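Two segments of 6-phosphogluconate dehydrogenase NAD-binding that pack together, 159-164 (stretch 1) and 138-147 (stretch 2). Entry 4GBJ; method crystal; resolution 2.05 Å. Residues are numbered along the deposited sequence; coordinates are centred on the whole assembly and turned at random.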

ATOM      1  N   GLY B 159      -4.670 -19.063   5.961  1.00 40.74           N
ATOM      2  CA  GLY B 159      -3.280 -19.368   5.644  1.00 38.33           C
ATOM      3  C   GLY B 159      -2.357 -19.576   6.817  1.00 37.99           C
ATOM      4  O   GLY B 159      -2.409 -18.846   7.808  1.00 33.32           O
ATOM      5  N   VAL B 160      -1.447 -20.544   6.645  1.00 36.72           N
ATOM      6  CA  VAL B 160      -0.391 -20.892   7.569  1.00 35.31           C
ATOM      7  C   VAL B 160       0.905 -20.781   6.795  1.00 38.49           C
ATOM      8  O   VAL B 160       1.097 -21.528   5.847  1.00 40.37           O
ATOM      9  CB  VAL B 160      -0.579 -22.296   8.195  1.00 38.77           C
ATOM     10  CG1 VAL B 160       0.511 -22.569   9.234  1.00 36.55           C
ATOM     11  CG2 VAL B 160      -1.950 -22.422   8.838  1.00 39.75           C
ATOM     12  N   PHE B 161       1.780 -19.838   7.172  1.00 31.51           N
ATOM     13  CA  PHE B 161       3.055 -19.639   6.483  1.00 30.46           C
ATOM     14  C   PHE B 161       4.183 -20.072   7.407  1.00 34.74           C
ATOM     15  O   PHE B 161       4.192 -19.717   8.580  1.00 38.92           O
ATOM     16  CB  PHE B 161       3.214 -18.184   6.030  1.00 29.75           C
ATOM     17  CG  PHE B 161       2.133 -17.777   5.063  1.00 30.15           C
ATOM     18  CD1 PHE B 161       2.346 -17.833   3.687  1.00 31.31           C
ATOM     19  CD2 PHE B 161       0.882 -17.379   5.521  1.00 30.24           C
ATOM     20  CE1 PHE B 161       1.322 -17.520   2.793  1.00 32.92           C
ATOM     21  CE2 PHE B 161      -0.125 -17.005   4.624  1.00 32.69           C
ATOM     22  CZ  PHE B 161       0.095 -17.080   3.269  1.00 31.89           C
ATOM     23  N   ASP B 162       5.106 -20.858   6.902  1.00 30.00           N
ATOM     24  CA  ASP B 162       6.219 -21.367   7.675  1.00 29.13           C
ATOM     25  C   ASP B 162       7.486 -20.583   7.377  1.00 33.02           C
ATOM     26  O   ASP B 162       7.887 -20.506   6.232  1.00 36.34           O
ATOM     27  CB  ASP B 162       6.413 -22.845   7.366  1.00 31.65           C
ATOM     28  CG  ASP B 162       7.282 -23.576   8.382  1.00 47.38           C
ATOM     29  OD1 ASP B 162       6.932 -24.727   8.758  1.00 56.24           O
ATOM     30  OD2 ASP B 162       8.333 -23.044   8.749  1.00 46.32           O
ATOM     31  N   PHE B 163       8.110 -19.999   8.398  1.00 30.13           N
ATOM     32  CA  PHE B 163       9.335 -19.200   8.226  1.00 29.99           C
ATOM     33  C   PHE B 163      10.596 -19.887   8.863  1.00 34.55           C
ATOM     34  O   PHE B 163      11.587 -19.203   9.150  1.00 33.81           O
ATOM     35  CB  PHE B 163       9.089 -17.765   8.768  1.00 29.36           C
ATOM     36  CG  PHE B 163       8.347 -16.950   7.736  1.00 29.90           C
ATOM     37  CD1 PHE B 163       9.032 -16.268   6.745  1.00 30.97           C
ATOM     38  CD2 PHE B 163       6.966 -16.987   7.663  1.00 32.23           C
ATOM     39  CE1 PHE B 163       8.351 -15.666   5.690  1.00 33.17           C
ATOM     40  CE2 PHE B 163       6.287 -16.307   6.653  1.00 34.42           C
ATOM     41  CZ  PHE B 163       6.988 -15.697   5.642  1.00 32.18           C
ATOM     42  N   GLY B 164      10.580 -21.222   8.983  1.00 31.36           N
ATOM     43  CA  GLY B 164      11.763 -21.982   9.389  1.00 31.72           C
ATOM     44  C   GLY B 164      12.046 -22.075  10.862  1.00 33.94           C
ATOM     45  O   GLY B 164      11.152 -21.866  11.690  1.00 34.76           O
TER
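Stretch 2 (138-147) CLSGNAGAKE

Neighbouring parallel strands are joined by backbone bonds that pass from one residue to two partners on the other strand, and the segment 138-147 of this 6-phosphogluconate dehydrogenase NAD-binding protein illustrates how a charged side chain can extend such a join beyond the sheet. Stretch 2 enters as an extended strand, running parallel to stretch 1, then passes through Ser-140 and Gly-141 into a helix that begins at Ala-143. Asn-142 caps that helix, its OD1 accepting from Ala-145 N at 2.8 Å.

Along stretch 1, Gly-159 makes no contact. Val-160 opens the interface: its CG1 lies 3.6 Å from Leu-139 CD1, an apolar contact on the face of the sheet that carries Leu-139 and Asp-162. Phe-161 pairs with Cys-138, their CA atoms 4.7 Å apart and their side chains on the same face of the sheet, with Phe-161 CB 4.1 Å from Cys-138 SG. The carbonyl Phe-161 O accepts from Leu-139 N at 2.8 Å. Asp-162 pairs with Leu-139, CA to CA 5.0 Å, on the other face. The carboxylate of Asp-162 reaches the helix, where OD2 forms a salt bridge with Lys-146 NZ at 2.8 Å; the same OD2 accepts from Gly-164 N at 2.9 Å, tying the turn to the lysine site.

Because Leu-139 also offers its carbonyl to the next residue, with Phe-163 N to Leu-139 O at 2.8 Å and nearly linear, it is held through both its amide and its carbonyl, as expected in a parallel ladder. The ring of Phe-163 meets Cys-138 obliquely, CE2 to SG 3.6 Å. Finally, Gly-164, whose positive phi favours glycine, directs its O to Gly-141 N at 2.9 Å, and the same Gly-164 O receives a weak bond from Lys-146 NZ, also 2.9 Å. Strand, loop and helix thus all contribute to the join.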

ATOM      1  N   CYS B 138       1.801 -16.845  10.792  1.00 25.25           N
ATOM      2  CA  CYS B 138       3.189 -17.168  10.448  1.00 26.77           C
ATOM      3  C   CYS B 138       3.737 -17.982  11.572  1.00 29.31           C
ATOM      4  O   CYS B 138       3.525 -17.627  12.727  1.00 27.48           O
ATOM      5  CB  CYS B 138       4.030 -15.912  10.207  1.00 28.77           C
ATOM      6  SG  CYS B 138       3.612 -15.060   8.672  1.00 34.69           S
ATOM      7  N   LEU B 139       4.468 -19.043  11.256  1.00 26.41           N
ATOM      8  CA  LEU B 139       5.045 -19.916  12.275  1.00 25.88           C
ATOM      9  C   LEU B 139       6.500 -19.991  12.090  1.00 30.70           C
ATOM     10  O   LEU B 139       6.951 -20.107  10.964  1.00 32.78           O
ATOM     11  CB  LEU B 139       4.490 -21.336  12.209  1.00 26.70           C
ATOM     12  CG  LEU B 139       2.999 -21.528  12.224  1.00 30.25           C
ATOM     13  CD1 LEU B 139       2.695 -22.987  12.016  1.00 31.76           C
ATOM     14  CD2 LEU B 139       2.368 -20.985  13.533  1.00 28.23           C
ATOM     15  N   SER B 140       7.244 -19.995  13.183  1.00 25.50           N
ATOM     16  CA  SER B 140       8.686 -20.219  13.139  1.00 24.19           C
ATOM     17  C   SER B 140       9.123 -20.846  14.478  1.00 29.50           C
ATOM     18  O   SER B 140       8.503 -20.623  15.537  1.00 24.47           O
ATOM     19  CB  SER B 140       9.432 -18.936  12.812  1.00 24.19           C
ATOM     20  OG  SER B 140       9.508 -18.033  13.902  1.00 32.53           O
ATOM     21  N   GLY B 141      10.168 -21.659  14.394  1.00 29.53           N
ATOM     22  CA  GLY B 141      10.658 -22.457  15.509  1.00 28.86           C
ATOM     23  C   GLY B 141      10.851 -23.884  15.087  1.00 35.83           C
ATOM     24  O   GLY B 141      10.895 -24.179  13.886  1.00 38.26           O
ATOM     25  N   ASN B 142      10.975 -24.784  16.081  1.00 32.35           N
ATOM     26  CA  ASN B 142      11.229 -26.203  15.891  1.00 32.83           C
ATOM     27  C   ASN B 142      10.204 -26.889  14.927  1.00 35.94           C
ATOM     28  O   ASN B 142       8.999 -26.737  15.088  1.00 31.92           O
ATOM     29  CB  ASN B 142      11.250 -26.890  17.247  1.00 34.73           C
ATOM     30  CG  ASN B 142      11.414 -28.375  17.173  1.00 47.20           C
ATOM     31  OD1 ASN B 142      10.429 -29.093  17.062  1.00 36.04           O
ATOM     32  ND2 ASN B 142      12.651 -28.868  17.224  1.00 39.77           N
ATOM     33  N   ALA B 143      10.712 -27.671  13.945  1.00 36.27           N
ATOM     34  CA  ALA B 143       9.876 -28.298  12.915  1.00 38.71           C
ATOM     35  C   ALA B 143       8.860 -29.276  13.481  1.00 44.35           C
ATOM     36  O   ALA B 143       7.694 -29.183  13.109  1.00 45.31           O
ATOM     37  CB  ALA B 143      10.738 -28.984  11.876  1.00 42.53           C
ATOM     38  N   GLY B 144       9.281 -30.143  14.401  1.00 41.53           N
ATOM     39  CA  GLY B 144       8.402 -31.116  15.046  1.00 41.37           C
ATOM     40  C   GLY B 144       7.298 -30.428  15.831  1.00 40.72           C
ATOM     41  O   GLY B 144       6.127 -30.811  15.741  1.00 40.95           O
ATOM     42  N   ALA B 145       7.642 -29.359  16.529  1.00 33.87           N
ATOM     43  CA  ALA B 145       6.643 -28.612  17.297  1.00 33.04           C
ATOM     44  C   ALA B 145       5.665 -27.892  16.366  1.00 37.93           C
ATOM     45  O   ALA B 145       4.471 -27.959  16.615  1.00 38.57           O
ATOM     46  CB  ALA B 145       7.313 -27.654  18.242  1.00 32.09           C
ATOM     47  N   LYS B 146       6.129 -27.310  15.253  1.00 35.41           N
ATOM     48  CA  LYS B 146       5.208 -26.682  14.279  1.00 34.15           C
ATOM     49  C   LYS B 146       4.287 -27.724  13.649  1.00 37.68           C
ATOM     50  O   LYS B 146       3.119 -27.446  13.422  1.00 34.81           O
ATOM     51  CB  LYS B 146       5.958 -25.953  13.144  1.00 34.23           C
ATOM     52  CG  LYS B 146       6.619 -24.664  13.589  1.00 30.62           C
ATOM     53  CD  LYS B 146       7.395 -23.955  12.449  1.00 30.79           C
ATOM     54  CE  LYS B 146       8.445 -24.865  11.868  1.00 37.81           C
ATOM     55  NZ  LYS B 146       9.458 -24.155  11.119  1.00 41.91           N
ATOM     56  N   GLU B 147       4.827 -28.918  13.351  1.00 37.74           N
ATOM     57  CA  GLU B 147       4.049 -29.997  12.763  1.00 39.89           C
ATOM     58  C   GLU B 147       2.947 -30.456  13.745  1.00 43.47           C
ATOM     59  O   GLU B 147       1.835 -30.752  13.336  1.00 41.25           O
ATOM     60  CB  GLU B 147       4.972 -31.172  12.359  1.00 43.38           C
ATOM     61  CG  GLU B 147       4.290 -32.191  11.455  1.00 63.90           C
ATOM     62  CD  GLU B 147       4.840 -33.612  11.466  1.00 93.05           C
ATOM     63  OE1 GLU B 147       5.935 -33.838  12.034  1.00 72.74           O
ATOM     64  OE2 GLU B 147       4.151 -34.509  10.924  1.00 97.31           O
TER